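Local coordinates for protein sniffer CG10964-PA (Drosophila melanogaster, PDB 1SNY) that probably acts as an NADPH-dependent carbonyl reductase of the short-chain dehydrogenase/reductase family, binding NADP in a Rossmann fold, at residues R211-S216 with S247-K252. Sequence-based numbering, arbitrary orientation. Where two conformers were deposited one is given.
Sequences RIMCVS and SKLGEK
Strand residue M213 faces the loop at L249, where the backbones come nearest at the CA atoms of M213 and E251, 7.0 Å apart, and the touching parts run 134° from each other. Side chains of the strand meet both the L249 side chain and the loop backbone. M213 is a selenomethionine that extends from the strand to L249 and G250. Its CG lies anti to the backbone N (chi1 -175°) and chi2 is also extended, which carries the selenium out to the L249-G250 loop. There M213 SE lies 3.6 Å from the carbonyl O of G250 and 3.7 Å from the O of L249. The chain then bends at chi3 (88°) and turns the methyl onto L249. M213 CE meets L249 CB at 3.4 Å, which is tight for two carbons. The two side chains cross at about a right angle. V215, two residues along on the same side of the strand, adds a second apolar touch: its CG2 is 3.8 Å from L249 CD1. L249 is buried, and touches both strand residues. At the other end, R211 NE and E251 OE1 are 4.3 Å apart, too far for a salt bridge, though the opposite charges probably attract weakly. Y208 links them more firmly: its hydroxyl hydrogen-bonds E251 OE2, its carbonyl accepts R211 NH1, and its ring makes a cation-pi contact with R211. R211 has positive phi and is the C' residue of the Schellman motif ending helix 187-207. The contact packs the loop after helix 235-248 against strand 213-217, within the last beta-alpha-beta unit of the parallel Rossmann sheet, away from the NADP site.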
ATOM      1  N   ARG A 211       6.140  21.763 -11.202  1.00 26.82           N
ATOM      2  CA  ARG A 211       7.362  21.074 -11.599  1.00 24.62           C
ATOM      3  C   ARG A 211       8.189  20.555 -10.424  1.00 25.03           C
ATOM      4  O   ARG A 211       9.411  20.713 -10.402  1.00 24.56           O
ATOM      5  CB  ARG A 211       8.223  21.993 -12.472  1.00 27.73           C
ATOM      6  CG  ARG A 211       7.579  22.374 -13.797  1.00 28.73           C
ATOM      7  CD  ARG A 211       7.391  21.153 -14.678  1.00 31.72           C
ATOM      8  NE  ARG A 211       6.979  21.506 -16.036  1.00 33.37           N
ATOM      9  CZ  ARG A 211       5.750  21.873 -16.386  1.00 32.23           C
ATOM     10  NH1 ARG A 211       4.781  21.945 -15.483  1.00 30.49           N
ATOM     11  NH2 ARG A 211       5.491  22.161 -17.654  1.00 31.93           N
ATOM     12  N   ILE A 212       7.518  19.943  -9.448  1.00 21.26           N
ATOM     13  CA  ILE A 212       8.188  19.370  -8.289  1.00 22.99           C
ATOM     14  C   ILE A 212       8.338  17.882  -8.577  1.00 21.92           C
ATOM     15  O   ILE A 212       7.352  17.182  -8.784  1.00 25.20           O
ATOM     16  CB  ILE A 212       7.358  19.554  -6.989  1.00 21.57           C
ATOM     17  CG1 ILE A 212       7.206  21.042  -6.680  1.00 20.28           C
ATOM     18  CG2 ILE A 212       8.046  18.825  -5.826  1.00 20.99           C
ATOM     19  CD1 ILE A 212       6.272  21.338  -5.495  1.00 19.17           C
HETATM   20  N   MSE A 213       9.575  17.413  -8.597  1.00 23.52           N
HETATM   21  CA  MSE A 213       9.873  16.017  -8.891  1.00 26.41           C
HETATM   22  C   MSE A 213       9.628  15.085  -7.703  1.00 27.15           C
HETATM   23  O   MSE A 213       9.929  15.434  -6.562  1.00 27.90           O
HETATM   24  CB  MSE A 213      11.337  15.908  -9.345  1.00 28.52           C
HETATM   25  CG  MSE A 213      11.779  14.526  -9.803  1.00 31.45           C
HETATM   26 SE   MSE A 213      13.617  14.526 -10.418  1.00 37.34          SE
HETATM   27  CE  MSE A 213      14.492  14.186  -8.733  1.00 35.36           C
ATOM     28  N   CYS A 214       9.053  13.915  -7.967  1.00 23.57           N
ATOM     29  CA  CYS A 214       8.836  12.937  -6.908  1.00 24.90           C
ATOM     30  C   CYS A 214       9.237  11.570  -7.416  1.00 24.20           C
ATOM     31  O   CYS A 214       8.794  11.133  -8.485  1.00 23.53           O
ATOM     32  CB  CYS A 214       7.380  12.897  -6.438  0.50 22.20           C
ATOM     33  SG  CYS A 214       7.176  11.812  -4.981  0.50 32.25           S
ATOM     34  N   VAL A 215      10.095  10.899  -6.662  1.00 23.04           N
ATOM     35  CA  VAL A 215      10.549   9.585  -7.062  1.00 24.16           C
ATOM     36  C   VAL A 215      10.719   8.693  -5.856  1.00 23.94           C
ATOM     37  O   VAL A 215      11.006   9.169  -4.753  1.00 24.59           O
ATOM     38  CB  VAL A 215      11.930   9.647  -7.779  1.00 26.39           C
ATOM     39  CG1 VAL A 215      11.888  10.633  -8.948  1.00 26.00           C
ATOM     40  CG2 VAL A 215      13.005  10.044  -6.782  1.00 25.89           C
ATOM     41  N   SER A 216      10.519   7.397  -6.066  1.00 22.30           N
ATOM     42  CA  SER A 216      10.738   6.420  -5.015  1.00 22.54           C
ATOM     43  C   SER A 216      12.119   5.870  -5.322  1.00 25.24           C
ATOM     44  O   SER A 216      12.458   5.645  -6.489  1.00 23.19           O
ATOM     45  CB  SER A 216       9.724   5.279  -5.087  1.00 23.35           C
ATOM     46  OG  SER A 216       8.470   5.683  -4.576  1.00 21.71           O
ATOM     47  N   SER A 247      21.112  13.492  -7.650  1.00 37.50           N
ATOM     48  CA  SER A 247      21.690  14.691  -8.243  1.00 39.07           C
ATOM     49  C   SER A 247      21.592  14.663  -9.766  1.00 39.54           C
ATOM     50  O   SER A 247      21.727  15.695 -10.419  1.00 40.10           O
ATOM     51  CB  SER A 247      23.150  14.832  -7.820  1.00 40.14           C
ATOM     52  OG  SER A 247      23.766  15.920  -8.483  1.00 46.34           O
ATOM     53  N   LYS A 248      21.349  13.485 -10.332  1.00 38.99           N
ATOM     54  CA  LYS A 248      21.244  13.363 -11.783  1.00 39.76           C
ATOM     55  C   LYS A 248      19.820  13.096 -12.254  1.00 39.52           C
ATOM     56  O   LYS A 248      19.558  13.045 -13.456  1.00 41.01           O
ATOM     57  CB  LYS A 248      22.179  12.257 -12.286  1.00 41.02           C
ATOM     58  N   LEU A 249      18.898  12.928 -11.311  1.00 39.36           N
ATOM     59  CA  LEU A 249      17.504  12.664 -11.655  1.00 38.62           C
ATOM     60  C   LEU A 249      16.861  13.894 -12.282  1.00 38.78           C
ATOM     61  O   LEU A 249      17.056  15.016 -11.812  1.00 38.81           O
ATOM     62  CB  LEU A 249      16.717  12.248 -10.405  1.00 37.59           C
ATOM     63  CG  LEU A 249      17.164  10.960  -9.707  1.00 38.45           C
ATOM     64  CD1 LEU A 249      16.375  10.768  -8.420  1.00 35.88           C
ATOM     65  CD2 LEU A 249      16.959   9.769 -10.643  1.00 36.43           C
ATOM     66  N   GLY A 250      16.096  13.677 -13.347  1.00 38.60           N
ATOM     67  CA  GLY A 250      15.437  14.775 -14.029  1.00 37.97           C
ATOM     68  C   GLY A 250      13.985  14.474 -14.336  1.00 37.92           C
ATOM     69  O   GLY A 250      13.447  13.468 -13.872  1.00 38.28           O
ATOM     70  N   GLU A 251      13.360  15.336 -15.135  1.00 38.29           N
ATOM     71  CA  GLU A 251      11.952  15.191 -15.498  1.00 39.96           C
ATOM     72  C   GLU A 251      11.594  13.837 -16.104  1.00 41.02           C
ATOM     73  O   GLU A 251      10.477  13.345 -15.922  1.00 40.88           O
ATOM     74  CB  GLU A 251      11.534  16.303 -16.464  1.00 40.29           C
ATOM     75  CG  GLU A 251      10.031  16.391 -16.665  1.00 42.21           C
ATOM     76  CD  GLU A 251       9.592  17.665 -17.363  1.00 44.73           C
ATOM     77  OE1 GLU A 251      10.137  18.743 -17.042  1.00 45.43           O
ATOM     78  OE2 GLU A 251       8.685  17.595 -18.219  1.00 44.68           O
ATOM     79  N   LYS A 252      12.538  13.233 -16.815  1.00 40.94           N
ATOM     80  CA  LYS A 252      12.296  11.943 -17.443  1.00 41.55           C
ATOM     81  C   LYS A 252      12.067  10.827 -16.430  1.00 41.19           C
ATOM     82  O   LYS A 252      11.336   9.874 -16.711  1.00 41.20           O
ATOM     83  CB  LYS A 252      13.465  11.578 -18.362  1.00 43.23           C
ATOM     84  CG  LYS A 252      13.622  12.505 -19.554  1.00 45.14           C
ATOM     85  CD  LYS A 252      14.676  11.992 -20.517  1.00 48.37           C
ATOM     86  CE  LYS A 252      14.801  12.904 -21.726  1.00 48.91           C
ATOM     87  NZ  LYS A 252      13.479  13.118 -22.375  1.00 50.17           N
TER